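Local coordinates for hypothetical protein (PDB 3I3F) that is of unknown function but belongs to the endoribonuclease L-PSP (YjgF/RidA) family, whose members typically form trimers with small-molecule pockets between their subunits, at the interface of chains A and B. Sequence-based numbering; all coordinates share one arbitrary frame. Chains: chain A/B, Hypothetical protein.

Both contacts belong to the A–B interface of a trimeric assembly, and the centres of their C-alpha atoms are about 14 Å apart. Strand 117-123 of chain A ties them together: its first residue, A:Cys117, takes part in contact 1, and the next, A:Arg118, reaches into contact 2. On the chain B side, the loop residue B:Asn28 of contact 2 lies shortly before strand 32-35, which serves contact 1. Contact 1 is packing of methyls, sulfur and an aromatic ring, while contact 2 is an arginine–asparagine network, so the same interface combines apolar packing with directed polar bonds.

Contact 1: the interface of chains A and B. Residues chain A 83, 117; chain B 17, 32-33, 35, 40.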
ATOM      1  N   VAL A  83      -5.732  -7.620  -9.115  1.00 10.21           N
ATOM      2  CA  VAL A  83      -5.766  -8.438  -7.906  0.50 10.25           C
ATOM      3  C   VAL A  83      -6.114  -7.577  -6.691  1.00 10.23           C
ATOM      4  O   VAL A  83      -6.912  -7.968  -5.835  1.00 10.23           O
ATOM      5  CB  VAL A  83      -4.383  -9.085  -7.659  0.50 10.38           C
ATOM      6  CG1 VAL A  83      -4.352  -9.827  -6.328  0.50 10.41           C
ATOM      7  CG2 VAL A  83      -4.014 -10.012  -8.814  0.50 10.46           C
ATOM      8  N   CYS A 117      -9.377  -7.116  -4.453  1.00 10.03           N
ATOM      9  CA  CYS A 117      -9.078  -6.702  -3.091  1.00 10.13           C
ATOM     10  C   CYS A 117      -9.009  -5.182  -3.045  1.00 10.10           C
ATOM     11  O   CYS A 117      -8.461  -4.546  -3.949  1.00 10.01           O
ATOM     12  CB  CYS A 117      -7.762  -7.311  -2.614  1.00  9.98           C
ATOM     13  SG  CYS A 117      -7.792  -9.114  -2.513  1.00 10.73           S
TER
ATOM     14  N   PHE B  17     -10.640 -15.279  -7.170  1.00 14.99           N
ATOM     15  CA  PHE B  17     -11.155 -14.580  -6.001  1.00 14.46           C
ATOM     16  C   PHE B  17     -11.949 -15.541  -5.137  1.00 13.99           C
ATOM     17  O   PHE B  17     -12.809 -16.270  -5.634  1.00 14.18           O
ATOM     18  CB  PHE B  17     -12.012 -13.393  -6.425  1.00 14.37           C
ATOM     19  CG  PHE B  17     -11.244 -12.355  -7.176  1.00 14.46           C
ATOM     20  CD1 PHE B  17     -10.399 -11.486  -6.503  1.00 14.73           C
ATOM     21  CD2 PHE B  17     -11.329 -12.270  -8.557  1.00 14.78           C
ATOM     22  CE1 PHE B  17      -9.667 -10.537  -7.195  1.00 14.75           C
ATOM     23  CE2 PHE B  17     -10.601 -11.320  -9.253  1.00 14.97           C
ATOM     24  CZ  PHE B  17      -9.770 -10.454  -8.570  1.00 15.14           C
ATOM     25  N   ILE B  32     -10.498 -12.091  -0.725  1.00 10.05           N
ATOM     26  CA  ILE B  32      -9.284 -12.870  -0.939  1.00 10.28           C
ATOM     27  C   ILE B  32      -9.023 -12.994  -2.436  1.00 10.65           C
ATOM     28  O   ILE B  32      -9.946 -13.253  -3.207  1.00 10.48           O
ATOM     29  CB  ILE B  32      -9.431 -14.310  -0.395  1.00 10.31           C
ATOM     30  CG1 ILE B  32      -9.840 -14.322   1.081  1.00 10.31           C
ATOM     31  CG2 ILE B  32      -8.135 -15.094  -0.598  1.00 10.57           C
ATOM     32  CD1 ILE B  32     -10.194 -15.709   1.593  1.00 10.48           C
ATOM     33  N   ALA B  33      -7.769 -12.817  -2.840  1.00 10.99           N
ATOM     34  CA  ALA B  33      -7.346 -13.116  -4.205  1.00 11.51           C
ATOM     35  C   ALA B  33      -6.108 -13.997  -4.167  1.00 12.04           C
ATOM     36  O   ALA B  33      -5.203 -13.763  -3.366  1.00 12.18           O
ATOM     37  CB  ALA B  33      -7.060 -11.841  -4.969  1.00 11.48           C
ATOM     38  N   VAL B  35      -3.042 -15.546  -6.630  1.00 14.74           N
ATOM     39  CA  VAL B  35      -2.361 -15.410  -7.913  1.00 15.48           C
ATOM     40  C   VAL B  35      -0.921 -15.907  -7.799  1.00 15.78           C
ATOM     41  O   VAL B  35      -0.149 -15.411  -6.977  1.00 15.96           O
ATOM     42  CB  VAL B  35      -2.398 -13.944  -8.417  1.00 15.67           C
ATOM     43  CG1 VAL B  35      -1.804 -12.992  -7.383  1.00 16.22           C
ATOM     44  CG2 VAL B  35      -1.676 -13.814  -9.751  1.00 16.42           C
ATOM     45  N   TYR B  40      -3.534 -12.300  -1.642  1.00 11.12           N
ATOM     46  CA  TYR B  40      -3.796 -10.904  -1.304  1.00 10.73           C
ATOM     47  C   TYR B  40      -5.145 -10.828  -0.600  1.00 10.23           C
ATOM     48  O   TYR B  40      -6.069 -11.566  -0.952  1.00 10.06           O
ATOM     49  CB  TYR B  40      -3.833 -10.046  -2.570  1.00 10.73           C
ATOM     50  CG  TYR B  40      -2.503  -9.925  -3.281  1.00 11.53           C
ATOM     51  CD1 TYR B  40      -1.751  -8.757  -3.197  1.00 12.37           C
ATOM     52  CD2 TYR B  40      -1.997 -10.977  -4.040  1.00 12.54           C
ATOM     53  CE1 TYR B  40      -0.529  -8.639  -3.845  1.00 12.84           C
ATOM     54  CE2 TYR B  40      -0.773 -10.868  -4.693  1.00 12.85           C
ATOM     55  CZ  TYR B  40      -0.045  -9.695  -4.590  1.00 13.10           C
ATOM     56  OH  TYR B  40       1.166  -9.573  -5.233  1.00 14.14           O
TER
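A:Val83 packs on B:Tyr40 from a backbone that departs from extended geometry near the start of strand 82-90 (phi -93°, psi -43°), whereas B:Ala33, B:Val35 and B:Tyr40 are all extended in the hairpin of strands 32-35 and 38-41. The valine side chain does most of the touching and meets the tyrosine at about a right angle. Its CG1 methyl sits over the ring face, 3.9 Å from the centroid, in a CH-pi contact. It favours the half of the ring next to CB: CG1 is 3.5 Å from B:Tyr40 CD2, while the phenol hydroxyl extends away from the valine. That methyl also reaches B:Ala33 CB, at 3.6 Å, so it is held between the ring and the alanine of the neighbouring strand. Because CG1 lies anti to the backbone N (chi1 174°), CG2 is left to face B:Val35. There it meets CG1 of that valine at 4.0 Å, a looser touch that closes one end of the patch.

At the other end A:Cys117 lowers its thiol onto the same hairpin. SG lies 3.4 Å from the B:Tyr40 backbone O and 3.7 Å from B:Ala33 CB, so the alanine methyl is shared by the cysteine and A:Val83. B:Ile32 offers backbone rather than side chain here, its branches turned away from chain A. B:Phe17 stands at the margin, with ring atom CE1 4.0 Å from A:Val83 O.

In all, 101 Å² of protein surface is hidden, and A:Val83 contributes the largest share, 46 Å². B:Ala33, with its short methyl side chain, appears to leave room for both chain A side chains to approach the hairpin. For the protein, this is an apolar subunit contact that seats the chain B hairpin against two strand starts of chain A, consistent with the trimeric assembly of this family.

Contact 2: the interface of chains A and B. Residues chain A 102, 106, 118; chain B 28.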
ATOM      1  N   ASN A 102     -18.407   5.115  -4.679  1.00  9.43           N
ATOM      2  CA  ASN A 102     -18.664   3.673  -4.628  1.00  9.48           C
ATOM      3  C   ASN A 102     -19.689   3.208  -5.662  1.00  9.46           C
ATOM      4  O   ASN A 102     -19.564   2.114  -6.209  1.00  9.53           O
ATOM      5  CB  ASN A 102     -19.063   3.238  -3.216  1.00  9.51           C
ATOM      6  CG  ASN A 102     -17.890   3.250  -2.257  1.00  9.95           C
ATOM      7  OD1 ASN A 102     -16.791   2.806  -2.600  1.00 10.91           O
ATOM      8  ND2 ASN A 102     -18.112   3.761  -1.052  1.00 11.18           N
ATOM      9  N   ARG A 106     -18.644   0.492  -8.600  1.00 10.44           N
ATOM     10  CA  ARG A 106     -19.390  -0.715  -8.945  1.00 10.99           C
ATOM     11  C   ARG A 106     -19.774  -0.782 -10.427  1.00 11.45           C
ATOM     12  O   ARG A 106     -20.091  -1.856 -10.926  1.00 11.61           O
ATOM     13  CB  ARG A 106     -20.632  -0.854  -8.060  1.00 10.93           C
ATOM     14  CG  ARG A 106     -20.312  -1.214  -6.615  1.00 11.14           C
ATOM     15  CD  ARG A 106     -21.572  -1.548  -5.834  1.00 11.18           C
ATOM     16  NE  ARG A 106     -22.465  -0.395  -5.709  1.00 11.01           N
ATOM     17  CZ  ARG A 106     -22.444   0.498  -4.719  1.00 11.31           C
ATOM     18  NH1 ARG A 106     -21.568   0.404  -3.722  1.00 11.18           N
ATOM     19  NH2 ARG A 106     -23.310   1.504  -4.728  1.00 11.50           N
ATOM     20  N   ARG A 118      -9.590  -4.605  -2.000  1.00 10.16           N
ATOM     21  CA  ARG A 118      -9.720  -3.162  -1.898  1.00 10.45           C
ATOM     22  C   ARG A 118      -9.601  -2.696  -0.459  1.00 10.37           C
ATOM     23  O   ARG A 118      -9.968  -3.413   0.471  1.00  9.88           O
ATOM     24  CB  ARG A 118     -11.080  -2.730  -2.452  1.00 10.69           C
ATOM     25  CG  ARG A 118     -11.171  -1.266  -2.815  1.00 11.86           C
ATOM     26  CD  ARG A 118     -12.598  -0.861  -3.168  1.00 12.00           C
ATOM     27  NE  ARG A 118     -13.249  -0.119  -2.089  1.00 11.98           N
ATOM     28  CZ  ARG A 118     -14.283   0.708  -2.247  1.00 11.98           C
ATOM     29  NH1 ARG A 118     -14.814   0.922  -3.448  1.00 11.90           N
ATOM     30  NH2 ARG A 118     -14.789   1.339  -1.195  1.00 12.29           N
TER
ATOM     31  N   ASN B  28     -18.249  -3.900  -1.855  1.00 10.82           N
ATOM     32  CA  ASN B  28     -17.312  -3.303  -2.809  1.00 10.79           C
ATOM     33  C   ASN B  28     -15.931  -3.949  -2.814  1.00 10.48           C
ATOM     34  O   ASN B  28     -15.061  -3.531  -3.578  1.00 10.52           O
ATOM     35  CB  ASN B  28     -17.135  -1.813  -2.498  1.00 10.88           C
ATOM     36  CG  ASN B  28     -18.442  -1.047  -2.525  1.00 11.24           C
ATOM     37  OD1 ASN B  28     -19.317  -1.317  -3.347  1.00 12.00           O
ATOM     38  ND2 ASN B  28     -18.576  -0.079  -1.627  1.00 12.04           N
TER
HETATM   39  O   HOH W   1     -21.122   1.230  -1.011  1.00 13.70           O
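The CB methylene of B:Asn28 lies against one face of the A:Arg118 guanidinium, 3.8 Å from CZ and offset toward the rim. The two side chains run alongside each other and point the same way, so the arginine flanks the asparagine stem by packing.

Further out, A:Asn102 holds that guanidinium. Its amide oxygen OD1 accepts from both A:Arg118 NH1 and NH2, each at 2.9 Å, in an end-on grip that lies in the guanidinium plane. A:Asn102 thereby steadies the face on which B:Asn28 packs, while touching the partner itself: its CG is 3.5 Å from B:Asn28 ND2, the side chains crossing at about a right angle with amide planes 24° apart.

Across the polar rim A:Arg106 recognises the B:Asn28 carbonyl. NH1 donates to OD1 over 2.9 Å, nearly straight (160° at H), in the carbonyl plane and on a lone pair. The guanidinium and amide are almost coplanar; the arginine chain bends at chi3 (-64°) on its way to this alignment. Water 1 hydrogen-bonds both A:Arg106 NH1 and B:Asn28 ND2, each at 2.9 Å, linking the amide's nitrogen end to the arginine that binds its oxygen. Over the centre of one A:Arg106 guanidinium face stands the backbone carbonyl oxygen of A:Asn102, O, one helical turn earlier.

The protein's Phe26 and Val29, close to Asn28 in sequence, and Arg118 itself contact pentanoic acid, which may come from purification or crystallisation. In the fold, A:Asn102 and A:Arg106 come from helix 95-108 and A:Arg118 from strand 117-123; between them enters the B:Asn28 loop.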